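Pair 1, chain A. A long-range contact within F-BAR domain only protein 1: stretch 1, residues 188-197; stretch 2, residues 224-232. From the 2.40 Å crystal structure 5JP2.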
# COMPACT_ATOMS: atom_id res chain seq x y z
N SER A 188 -27.48 21.74 -1.18
CA SER A 188 -28.20 22.88 -0.65
C SER A 188 -27.28 24.01 -0.22
O SER A 188 -27.76 25.03 0.29
CB SER A 188 -29.05 22.45 0.54
OG SER A 188 -28.24 22.17 1.66
N ALA A 189 -25.97 23.86 -0.39
CA ALA A 189 -25.02 24.86 0.06
C ALA A 189 -24.87 25.96 -0.97
O ALA A 189 -24.97 25.72 -2.18
CB ALA A 189 -23.66 24.22 0.35
N THR A 190 -24.66 27.19 -0.50
CA THR A 190 -24.53 28.35 -1.37
C THR A 190 -23.38 29.22 -0.90
O THR A 190 -22.84 29.03 0.19
CB THR A 190 -25.81 29.20 -1.38
OG1 THR A 190 -26.17 29.52 -0.04
CG2 THR A 190 -26.95 28.44 -2.02
N ASP A 191 -23.00 30.18 -1.75
CA ASP A 191 -21.94 31.15 -1.43
C ASP A 191 -20.61 30.45 -1.24
O ASP A 191 -19.88 30.68 -0.27
CB ASP A 191 -22.31 31.98 -0.21
CG ASP A 191 -23.57 32.78 -0.41
OD1 ASP A 191 -24.67 32.19 -0.32
OD2 ASP A 191 -23.47 34.00 -0.66
N LEU A 192 -20.27 29.61 -2.20
CA LEU A 192 -19.08 28.78 -2.12
C LEU A 192 -17.84 29.59 -2.41
O LEU A 192 -17.73 30.23 -3.46
CB LEU A 192 -19.17 27.65 -3.13
CG LEU A 192 -19.45 26.27 -2.60
CD1 LEU A 192 -19.62 25.32 -3.76
CD2 LEU A 192 -18.29 25.85 -1.74
N GLN A 193 -16.89 29.53 -1.50
CA GLN A 193 -15.58 30.11 -1.72
C GLN A 193 -14.57 29.02 -1.43
O GLN A 193 -14.70 28.32 -0.43
CB GLN A 193 -15.40 31.33 -0.81
CG GLN A 193 -16.55 32.31 -0.98
CD GLN A 193 -16.66 33.28 0.17
OE1 GLN A 193 -15.88 34.21 0.28
NE2 GLN A 193 -17.64 33.06 1.05
N CYS A 194 -13.55 28.89 -2.28
CA CYS A 194 -12.51 27.89 -2.08
C CYS A 194 -11.17 28.51 -2.40
O CYS A 194 -11.01 29.12 -3.46
CB CYS A 194 -12.73 26.67 -2.97
SG CYS A 194 -14.33 25.93 -2.81
N GLN A 195 -10.21 28.31 -1.52
CA GLN A 195 -8.85 28.69 -1.81
C GLN A 195 -8.00 27.47 -1.47
O GLN A 195 -7.93 27.07 -0.32
CB GLN A 195 -8.46 29.88 -0.94
CG GLN A 195 -9.37 31.08 -1.13
CD GLN A 195 -9.38 32.01 0.08
OE1 GLN A 195 -8.35 32.55 0.47
NE2 GLN A 195 -10.55 32.17 0.69
N PRO A 196 -7.32 26.88 -2.46
CA PRO A 196 -7.38 27.08 -3.91
C PRO A 196 -8.71 26.62 -4.48
O PRO A 196 -9.52 26.09 -3.73
CB PRO A 196 -6.20 26.24 -4.41
CG PRO A 196 -5.89 25.32 -3.36
CD PRO A 196 -6.23 25.98 -2.08
N PRO A 197 -8.94 26.81 -5.78
CA PRO A 197 -10.24 26.44 -6.36
C PRO A 197 -10.49 24.95 -6.29
O PRO A 197 -9.56 24.14 -6.35
CB PRO A 197 -10.12 26.90 -7.82
CG PRO A 197 -9.09 27.94 -7.80
CD PRO A 197 -8.11 27.53 -6.76
N GLY A 224 1.33 22.35 2.79
CA GLY A 224 0.34 23.20 2.18
C GLY A 224 -0.86 23.37 3.08
O GLY A 224 -0.90 22.87 4.20
N THR A 225 -1.84 24.10 2.56
CA THR A 225 -3.06 24.40 3.28
C THR A 225 -4.15 24.67 2.25
O THR A 225 -3.86 25.03 1.11
CB THR A 225 -2.88 25.60 4.20
OG1 THR A 225 -4.11 25.86 4.87
CG2 THR A 225 -2.53 26.81 3.39
N LEU A 226 -5.40 24.44 2.64
CA LEU A 226 -6.53 24.74 1.76
C LEU A 226 -7.78 24.92 2.61
O LEU A 226 -7.84 24.45 3.74
CB LEU A 226 -6.74 23.63 0.72
CG LEU A 226 -6.98 22.20 1.21
CD1 LEU A 226 -8.43 21.95 1.53
CD2 LEU A 226 -6.47 21.17 0.22
N CYS A 227 -8.77 25.61 2.05
CA CYS A 227 -9.96 25.91 2.84
C CYS A 227 -11.15 26.20 1.94
O CYS A 227 -11.00 26.51 0.76
CB CYS A 227 -9.73 27.11 3.75
SG CYS A 227 -9.49 28.56 2.82
N ALA A 228 -12.32 26.11 2.54
CA ALA A 228 -13.56 26.38 1.83
C ALA A 228 -14.59 26.89 2.82
O ALA A 228 -14.51 26.60 4.01
CB ALA A 228 -14.09 25.12 1.13
N SER A 229 -15.55 27.66 2.31
CA SER A 229 -16.64 28.21 3.10
C SER A 229 -17.91 28.22 2.27
O SER A 229 -17.85 28.28 1.04
CB SER A 229 -16.34 29.62 3.57
OG SER A 229 -16.15 30.45 2.45
N TRP A 230 -19.05 28.17 2.95
CA TRP A 230 -20.34 28.18 2.28
C TRP A 230 -21.40 28.63 3.27
O TRP A 230 -21.12 28.88 4.44
CB TRP A 230 -20.66 26.79 1.73
CG TRP A 230 -20.70 25.75 2.80
CD1 TRP A 230 -21.80 25.34 3.50
CD2 TRP A 230 -19.61 24.99 3.30
NE1 TRP A 230 -21.45 24.37 4.40
CE2 TRP A 230 -20.10 24.13 4.29
CE3 TRP A 230 -18.25 24.93 2.98
CZ2 TRP A 230 -19.30 23.25 4.98
CZ3 TRP A 230 -17.45 24.06 3.66
CH2 TRP A 230 -17.97 23.23 4.65
N GLN A 231 -22.64 28.73 2.79
CA GLN A 231 -23.78 29.07 3.62
C GLN A 231 -24.78 27.94 3.52
O GLN A 231 -24.96 27.36 2.44
CB GLN A 231 -24.46 30.37 3.20
CG GLN A 231 -23.71 31.63 3.59
CD GLN A 231 -24.30 32.86 2.95
OE1 GLN A 231 -25.38 32.81 2.37
NE2 GLN A 231 -23.55 33.96 2.99
N CYS A 232 -25.43 27.61 4.63
CA CYS A 232 -26.42 26.55 4.67
C CYS A 232 -27.61 27.03 5.48
O CYS A 232 -27.46 27.39 6.66
CB CYS A 232 -25.83 25.27 5.28
SG CYS A 232 -26.38 23.75 4.49

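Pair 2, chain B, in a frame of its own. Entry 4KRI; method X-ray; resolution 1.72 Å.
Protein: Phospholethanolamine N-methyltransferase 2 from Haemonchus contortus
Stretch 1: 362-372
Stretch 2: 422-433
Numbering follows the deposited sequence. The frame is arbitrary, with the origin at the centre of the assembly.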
# COMPACT_ATOMS: atom_id res chain seq x y z
N THR B 362 -7.23 -21.45 -8.63
CA THR B 362 -6.03 -20.67 -8.94
C THR B 362 -4.84 -21.56 -9.28
O THR B 362 -3.96 -21.18 -10.06
CB THR B 362 -5.67 -19.78 -7.74
OG1 THR B 362 -6.78 -18.96 -7.41
CG2 THR B 362 -4.48 -18.90 -8.08
N GLY B 363 -4.80 -22.75 -8.69
CA GLY B 363 -3.73 -23.68 -9.01
C GLY B 363 -2.79 -23.99 -7.86
O GLY B 363 -1.78 -24.67 -8.05
N PHE B 364 -3.12 -23.50 -6.67
CA PHE B 364 -2.34 -23.79 -5.48
C PHE B 364 -2.47 -25.26 -5.07
O PHE B 364 -3.51 -25.88 -5.30
CB PHE B 364 -2.79 -22.90 -4.32
CG PHE B 364 -2.33 -21.48 -4.44
CD1 PHE B 364 -1.00 -21.15 -4.24
CD2 PHE B 364 -3.24 -20.47 -4.74
CE1 PHE B 364 -0.57 -19.84 -4.36
CE2 PHE B 364 -2.81 -19.15 -4.85
CZ PHE B 364 -1.48 -18.84 -4.66
N ILE B 365 -1.40 -25.80 -4.49
CA ILE B 365 -1.42 -27.17 -3.95
C ILE B 365 -1.07 -27.12 -2.46
O ILE B 365 -0.78 -26.05 -1.93
CB ILE B 365 -0.43 -28.10 -4.68
CG1 ILE B 365 0.99 -27.53 -4.63
CG2 ILE B 365 -0.84 -28.28 -6.13
CD1 ILE B 365 2.10 -28.53 -5.03
N ASP B 366 -1.09 -28.27 -1.79
CA ASP B 366 -0.77 -28.34 -0.36
C ASP B 366 -1.54 -27.30 0.45
O ASP B 366 -0.96 -26.57 1.25
CB ASP B 366 0.73 -28.17 -0.12
CG ASP B 366 1.55 -29.24 -0.79
OD1 ASP B 366 1.00 -30.32 -1.09
OD2 ASP B 366 2.76 -29.01 -1.00
N ILE B 367 -2.85 -27.23 0.22
CA ILE B 367 -3.69 -26.23 0.88
C ILE B 367 -3.99 -26.59 2.33
O ILE B 367 -4.46 -27.69 2.62
CB ILE B 367 -5.01 -26.03 0.11
CG1 ILE B 367 -4.72 -25.42 -1.27
CG2 ILE B 367 -5.98 -25.17 0.91
CD1 ILE B 367 -5.89 -25.54 -2.26
N GLU B 368 -3.70 -25.66 3.24
CA GLU B 368 -4.06 -25.80 4.65
C GLU B 368 -5.05 -24.70 5.02
O GLU B 368 -4.81 -23.52 4.74
CB GLU B 368 -2.81 -25.69 5.52
CG GLU B 368 -3.10 -25.75 7.02
CD GLU B 368 -1.86 -25.52 7.88
OE1 GLU B 368 -0.75 -25.37 7.31
OE2 GLU B 368 -2.00 -25.47 9.12
N VAL B 369 -6.17 -25.07 5.64
CA VAL B 369 -7.08 -24.07 6.18
C VAL B 369 -7.36 -24.36 7.65
O VAL B 369 -7.41 -25.53 8.06
CB VAL B 369 -8.41 -23.98 5.41
CG1 VAL B 369 -8.18 -23.37 4.03
CG2 VAL B 369 -9.08 -25.36 5.30
N GLU B 370 -7.55 -23.31 8.44
CA GLU B 370 -7.88 -23.49 9.85
C GLU B 370 -8.81 -22.43 10.39
O GLU B 370 -8.65 -21.25 10.10
CB GLU B 370 -6.61 -23.52 10.70
CG GLU B 370 -6.90 -23.64 12.19
CD GLU B 370 -5.69 -24.04 13.00
OE1 GLU B 370 -4.96 -24.95 12.56
OE2 GLU B 370 -5.48 -23.45 14.09
N ASN B 371 -9.79 -22.86 11.20
CA ASN B 371 -10.65 -21.93 11.90
C ASN B 371 -9.99 -21.56 13.23
O ASN B 371 -10.00 -22.36 14.16
CB ASN B 371 -12.02 -22.57 12.14
CG ASN B 371 -12.96 -21.67 12.91
OD1 ASN B 371 -12.65 -20.51 13.19
ND2 ASN B 371 -14.14 -22.19 13.26
N MET B 372 -9.42 -20.36 13.31
CA MET B 372 -8.69 -19.94 14.51
C MET B 372 -9.55 -19.08 15.41
O MET B 372 -9.03 -18.35 16.26
CB MET B 372 -7.42 -19.17 14.13
CG MET B 372 -6.47 -19.95 13.28
SD MET B 372 -4.91 -19.04 13.03
CE MET B 372 -5.46 -17.48 12.31
N HIS B 422 -18.75 -14.04 13.28
CA HIS B 422 -17.39 -13.55 13.06
C HIS B 422 -16.40 -14.69 13.30
O HIS B 422 -16.35 -15.25 14.38
CB HIS B 422 -17.12 -12.41 14.05
CG HIS B 422 -15.92 -11.58 13.74
ND1 HIS B 422 -15.85 -10.23 14.04
CD2 HIS B 422 -14.73 -11.90 13.17
CE1 HIS B 422 -14.67 -9.76 13.66
NE2 HIS B 422 -13.98 -10.75 13.13
N ASN B 423 -15.60 -15.03 12.28
CA ASN B 423 -14.56 -16.03 12.45
C ASN B 423 -13.19 -15.44 12.12
O ASN B 423 -13.08 -14.40 11.45
CB ASN B 423 -14.81 -17.25 11.54
CG ASN B 423 -15.82 -18.23 12.13
OD1 ASN B 423 -16.55 -17.91 13.07
ND2 ASN B 423 -15.85 -19.43 11.56
N TRP B 424 -12.13 -16.10 12.58
CA TRP B 424 -10.77 -15.66 12.28
C TRP B 424 -10.09 -16.83 11.61
O TRP B 424 -9.84 -17.86 12.25
CB TRP B 424 -10.02 -15.26 13.55
CG TRP B 424 -8.68 -14.59 13.27
CD1 TRP B 424 -8.42 -13.70 12.27
CD2 TRP B 424 -7.44 -14.79 13.97
NE1 TRP B 424 -7.09 -13.31 12.32
CE2 TRP B 424 -6.47 -13.98 13.35
CE3 TRP B 424 -7.06 -15.58 15.06
CZ2 TRP B 424 -5.14 -13.93 13.78
CZ3 TRP B 424 -5.74 -15.53 15.50
CH2 TRP B 424 -4.80 -14.72 14.86
N ASN B 425 -9.83 -16.69 10.31
CA ASN B 425 -9.41 -17.82 9.48
C ASN B 425 -7.95 -17.78 9.03
O ASN B 425 -7.39 -16.71 8.83
CB ASN B 425 -10.31 -17.91 8.24
CG ASN B 425 -11.72 -18.35 8.58
OD1 ASN B 425 -11.94 -19.03 9.59
ND2 ASN B 425 -12.67 -18.00 7.72
N PHE B 426 -7.37 -18.97 8.87
CA PHE B 426 -6.00 -19.16 8.42
C PHE B 426 -6.01 -19.92 7.09
O PHE B 426 -6.77 -20.88 6.92
CB PHE B 426 -5.25 -19.98 9.48
CG PHE B 426 -3.86 -20.42 9.05
CD1 PHE B 426 -2.76 -19.66 9.39
CD2 PHE B 426 -3.67 -21.62 8.37
CE1 PHE B 426 -1.48 -20.06 9.01
CE2 PHE B 426 -2.41 -22.03 7.99
CZ PHE B 426 -1.31 -21.25 8.31
N PHE B 427 -5.18 -19.50 6.15
CA PHE B 427 -5.03 -20.19 4.88
C PHE B 427 -3.55 -20.20 4.50
O PHE B 427 -2.87 -19.18 4.61
CB PHE B 427 -5.85 -19.49 3.79
CG PHE B 427 -5.37 -19.77 2.39
CD1 PHE B 427 -5.59 -21.01 1.79
CD2 PHE B 427 -4.72 -18.79 1.66
CE1 PHE B 427 -5.14 -21.26 0.50
CE2 PHE B 427 -4.26 -19.03 0.37
CZ PHE B 427 -4.48 -20.27 -0.21
N ALA B 428 -3.05 -21.36 4.09
CA ALA B 428 -1.70 -21.43 3.52
C ALA B 428 -1.71 -22.38 2.34
O ALA B 428 -2.54 -23.28 2.28
CB ALA B 428 -0.69 -21.88 4.56
N ALA B 429 -0.79 -22.18 1.39
CA ALA B 429 -0.69 -23.07 0.23
C ALA B 429 0.61 -22.79 -0.50
O ALA B 429 1.30 -21.80 -0.22
CB ALA B 429 -1.88 -22.88 -0.71
N VAL B 430 0.93 -23.68 -1.43
CA VAL B 430 2.17 -23.55 -2.19
C VAL B 430 1.92 -23.53 -3.70
O VAL B 430 0.95 -24.13 -4.19
CB VAL B 430 3.22 -24.63 -1.78
CG1 VAL B 430 3.27 -24.80 -0.28
CG2 VAL B 430 2.91 -25.94 -2.40
N LYS B 431 2.78 -22.82 -4.42
CA LYS B 431 2.74 -22.82 -5.88
C LYS B 431 3.52 -24.03 -6.35
O LYS B 431 4.62 -24.27 -5.88
CB LYS B 431 3.39 -21.54 -6.42
CG LYS B 431 3.43 -21.47 -7.95
CD LYS B 431 3.81 -20.05 -8.40
CE LYS B 431 3.92 -19.95 -9.92
NZ LYS B 431 4.19 -18.52 -10.27
N PRO B 432 2.94 -24.83 -7.27
CA PRO B 432 3.61 -26.07 -7.64
C PRO B 432 5.01 -25.90 -8.20
O PRO B 432 5.26 -24.85 -8.82
CB PRO B 432 2.69 -26.68 -8.72
CG PRO B 432 1.52 -25.73 -8.87
CD PRO B 432 1.52 -24.82 -7.67
N GLN B 433 5.86 -26.88 -7.89
CA GLN B 433 7.20 -27.16 -8.44
C GLN B 433 8.43 -26.93 -7.53
O GLN B 433 9.57 -27.00 -8.00
CB GLN B 433 7.41 -26.53 -9.82
CG GLN B 433 6.52 -27.14 -10.88
CD GLN B 433 6.41 -26.23 -12.08
OE1 GLN B 433 7.27 -25.37 -12.30
NE2 GLN B 433 5.34 -26.40 -12.85
OXT GLN B 433 8.34 -26.70 -6.33

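Pair 1 and pair 2 are built on one backbone plan: two antiparallel strands, their axes 4.7 Å apart at closest approach and their directions 175° and 174° apart, interrupted by a beta bulge. Fourteen central residues superpose with an RMSD of 0.5 Å.

The bulge sets the first rule. A:Thr190 pairs with A:Gln231, and the next hydrogen-bonded pair is A:Gln193 with A:Ser229, so one strand spends three steps where the other spends two. In pair 2 the same shift lies between B:Ile365–B:Val430 and B:Glu368–B:Ala428. The extra residue is an aspartate in both, A:Asp191 and B:Asp366, with phi/psi of 63/50 and 49/49 and chi1 of -61°; their side-chain centres fall 0.3 Å apart. This left-handed conformation turns the chain's corner while the ladder continues on both sides of it. Before the bulge, A:Gln231 N gives a hydrogen bond to A:Thr190 O at 2.6 Å, and B:Val430 N one to B:Ile365 O at 3.0 Å. After it, A:Gln193 N reaches A:Ser229 O at 3.0 Å, and B:Glu368 N reaches B:Ala428 O at 2.8 Å. These bonds use only backbone atoms, leaving the side chains free to differ.

The matched positions A:Trp230 and B:Ala429 show a trade of bulk between the two stretches. In pair 1 the large residue is on the second: A:Trp230 CD1 meets A:Ala189 CB at 3.8 Å. In pair 2 the small residue is there, and the ring belongs to B:Phe364, the match of A:Ala189; B:Phe364 CB lies 3.7 Å from B:Ala429 CB. Past the bulge, A:Leu192 and B:Ile367 nearly coincide, A:Leu192 CD2 standing 4.3 Å from A:Trp230 CB and B:Ile367 CG1 3.9 Å from B:Ala429 CB.

Two residues along from A:Leu192, A:Cys194 faces A:Ala228, SG to CB 4.0 Å. Pair 2 puts B:Val369 and B:Phe427 here, and the ring receives B:Val369 CG1 at its edge, 4.2 Å from B:Phe427 CD1.

The face carrying A:Thr190, A:Gln193 and A:Gln195 is largely polar in pair 1. A:Ser229 and B:Ala428 match, both small: A:Gln193 NE2 stands 3.3 Å from A:Ser229 OG at a poor hydrogen-bond angle, and B:Glu368 OE1 lies 4.4 Å from B:Ala428 CB. A:Gln195 CB lies 4.1 Å from A:Cys227 SG; at the matching site B:Glu370 CB is 4.0 Å from B:Phe426 CB, and B:Phe426 CE2 reaches within 3.5 Å of B:Glu368 CD. Nearer the corner, A:Thr190 OG1 approaches A:Gln231 CB at 3.8 Å, whereas pair 2 makes this site apolar, B:Ile365 CG1 touching B:Val430 CG2 at 3.3 Å.

Pair 2 buries 983 Å² against 645 Å², but over longer stretches, and part comes from B:Met372, which has no match in pair 1: B:Met372 CE sits over the face of B:Trp424, 3.5 Å from its six-membered ring centroid. For a designer, the corner and ladder stay fixed; at the A:Trp230 site, bulk can sit on either stretch.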